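Local coordinates for exodeoxyribonuclease III (Neisseria meningitidis, PDB 2JC4), which probably degrades double-stranded DNA as a metal-dependent 3'-5' exonuclease of the AP/ExoA family of DNA repair enzymes, at residues R100-Y105 with E129-E134. Sequence-based numbering, arbitrary orientation.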
# COMPACT_ATOMS: atom_id res chain seq x y z
N ARG A 100 4.38 -9.79 -10.66
CA ARG A 100 3.04 -9.89 -10.10
C ARG A 100 2.93 -8.81 -9.02
O ARG A 100 3.68 -8.85 -8.03
CB ARG A 100 2.82 -11.28 -9.48
CG ARG A 100 1.39 -11.57 -9.09
CD ARG A 100 0.44 -11.49 -10.32
NE ARG A 100 -0.90 -11.94 -9.97
CZ ARG A 100 -1.97 -11.83 -10.76
NH1 ARG A 100 -1.87 -11.28 -11.96
NH2 ARG A 100 -3.14 -12.28 -10.32
N VAL A 101 1.98 -7.89 -9.21
CA VAL A 101 1.80 -6.78 -8.30
C VAL A 101 0.48 -7.01 -7.56
O VAL A 101 -0.55 -7.11 -8.16
CB VAL A 101 1.74 -5.46 -9.07
CG1 VAL A 101 1.35 -4.25 -8.15
CG2 VAL A 101 3.07 -5.21 -9.77
N ILE A 102 0.53 -7.14 -6.24
CA ILE A 102 -0.72 -7.23 -5.47
C ILE A 102 -0.86 -5.96 -4.61
O ILE A 102 -0.09 -5.78 -3.68
CB ILE A 102 -0.73 -8.53 -4.59
CG1 ILE A 102 -0.42 -9.78 -5.47
CG2 ILE A 102 -2.02 -8.62 -3.74
CD1 ILE A 102 -0.19 -11.08 -4.67
N ASN A 103 -1.85 -5.11 -4.92
CA ASN A 103 -2.07 -3.85 -4.22
C ASN A 103 -3.18 -4.04 -3.18
O ASN A 103 -4.27 -4.51 -3.50
CB ASN A 103 -2.48 -2.79 -5.24
CG ASN A 103 -2.85 -1.45 -4.63
OD1 ASN A 103 -2.44 -1.12 -3.51
ND2 ASN A 103 -3.60 -0.64 -5.39
N VAL A 104 -2.91 -3.64 -1.94
CA VAL A 104 -3.85 -3.79 -0.85
C VAL A 104 -4.14 -2.46 -0.15
O VAL A 104 -3.24 -1.66 0.10
CB VAL A 104 -3.32 -4.84 0.20
CG1 VAL A 104 -3.45 -6.25 -0.35
CG2 VAL A 104 -1.83 -4.53 0.69
N TYR A 105 -5.41 -2.24 0.16
CA TYR A 105 -5.79 -1.24 1.12
C TYR A 105 -6.36 -2.04 2.30
O TYR A 105 -7.54 -2.45 2.27
CB TYR A 105 -6.83 -0.24 0.55
CG TYR A 105 -7.36 0.61 1.67
CD1 TYR A 105 -6.47 1.24 2.54
CD2 TYR A 105 -8.75 0.73 1.91
CE1 TYR A 105 -6.94 2.00 3.64
CE2 TYR A 105 -9.22 1.51 3.00
CZ TYR A 105 -8.30 2.11 3.86
OH TYR A 105 -8.71 2.84 4.97
N GLU A 129 -3.80 -16.27 2.55
CA GLU A 129 -4.11 -17.44 1.70
C GLU A 129 -3.94 -17.09 0.21
O GLU A 129 -3.35 -17.85 -0.57
CB GLU A 129 -5.54 -17.91 2.01
CG GLU A 129 -5.67 -19.40 2.04
CD GLU A 129 -7.13 -19.83 2.12
OE1 GLU A 129 -7.71 -20.14 1.06
OE2 GLU A 129 -7.68 -19.81 3.24
N PHE A 130 -4.44 -15.95 -0.19
CA PHE A 130 -4.34 -15.55 -1.58
C PHE A 130 -2.89 -15.33 -1.97
O PHE A 130 -2.43 -15.82 -3.02
CB PHE A 130 -5.11 -14.25 -1.79
CG PHE A 130 -4.95 -13.64 -3.15
CD1 PHE A 130 -5.39 -14.32 -4.29
CD2 PHE A 130 -4.41 -12.37 -3.28
CE1 PHE A 130 -5.27 -13.75 -5.56
CE2 PHE A 130 -4.28 -11.78 -4.57
CZ PHE A 130 -4.74 -12.47 -5.69
N VAL A 131 -2.17 -14.57 -1.14
CA VAL A 131 -0.75 -14.25 -1.41
C VAL A 131 0.07 -15.55 -1.46
O VAL A 131 0.88 -15.76 -2.39
CB VAL A 131 -0.15 -13.19 -0.44
CG1 VAL A 131 1.34 -12.95 -0.77
CG2 VAL A 131 -0.89 -11.85 -0.55
N ARG A 132 -0.13 -16.45 -0.50
CA ARG A 132 0.59 -17.74 -0.50
C ARG A 132 0.44 -18.51 -1.87
O ARG A 132 1.41 -19.07 -2.44
CB ARG A 132 0.03 -18.61 0.61
CG ARG A 132 0.79 -19.98 0.76
CD ARG A 132 0.15 -20.90 1.83
NE ARG A 132 0.25 -20.34 3.17
CZ ARG A 132 -0.78 -20.02 3.96
NH1 ARG A 132 -2.04 -20.21 3.55
NH2 ARG A 132 -0.55 -19.50 5.17
N ASP A 133 -0.79 -18.54 -2.36
CA ASP A 133 -1.13 -19.18 -3.62
C ASP A 133 -0.48 -18.47 -4.80
O ASP A 133 0.13 -19.12 -5.68
CB ASP A 133 -2.66 -19.21 -3.75
CG ASP A 133 -3.13 -19.77 -5.09
OD1 ASP A 133 -2.68 -20.86 -5.49
OD2 ASP A 133 -3.98 -19.11 -5.73
N GLU A 134 -0.58 -17.14 -4.80
CA GLU A 134 0.00 -16.33 -5.87
C GLU A 134 1.51 -16.54 -5.95
O GLU A 134 2.06 -16.65 -7.05
CB GLU A 134 -0.33 -14.84 -5.69
CG GLU A 134 -1.79 -14.47 -5.93
CD GLU A 134 -2.10 -14.36 -7.40
OE1 GLU A 134 -1.42 -13.59 -8.09
OE2 GLU A 134 -3.00 -15.05 -7.87
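Arg100 and Glu134 form a buried salt bridge between the start of the strand segment and the last residue of the helix segment. A single carboxylate oxygen, Glu134 OE1, takes both bonds. The short one comes from Arg100 NE, 2.6 Å from Glu134 OE1 and fairly straight at 154°. A second, weak and more bent, reaches Glu134 OE1 from Arg100 NH2 at 3.1 Å. OE1 sits at the edge of the guanidinium, close to its plane, and NE meets it nearly along its C-O axis. The carboxylate plane itself is turned 30° from the guanidinium. Both chains bend at chi2, which brings the charged ends together. Further partners pin both groups, since Arg100 NH1 bonds to Asp75 O and Thr95 OG1, while Glu134 OE2 pairs with Arg137.

Strand 99-105 and helix 115-135 are the first two elements of a beta-alpha-beta unit completed by strand 141-144, which lies parallel beside the first strand in one of the two sheets of this DNase I-like fold. The helix segment returns antiparallel to the strand segment, with axes 10.9 Å apart. Beyond the contact the strand runs on to Tyr105, a predicted active-site residue.

Apolar contact centres on Ile102, whose side chain starts out toward the helix. Ile102 CD1 packs against the aliphatic part of Glu134, 3.9 Å from Glu134 CB. Ile102 CD1 also lies 4.2 Å from Val131 CG2. The other branch, Ile102 CG2, touches the rim of the Phe130 ring at Phe130 CE2, 4.0 Å away and near the ring plane. Within the helix, one turn on, Glu134 CG lies over one face of the Phe130 ring, 3.5 Å above its plane and displaced toward the rim; the ring also stacks with His77.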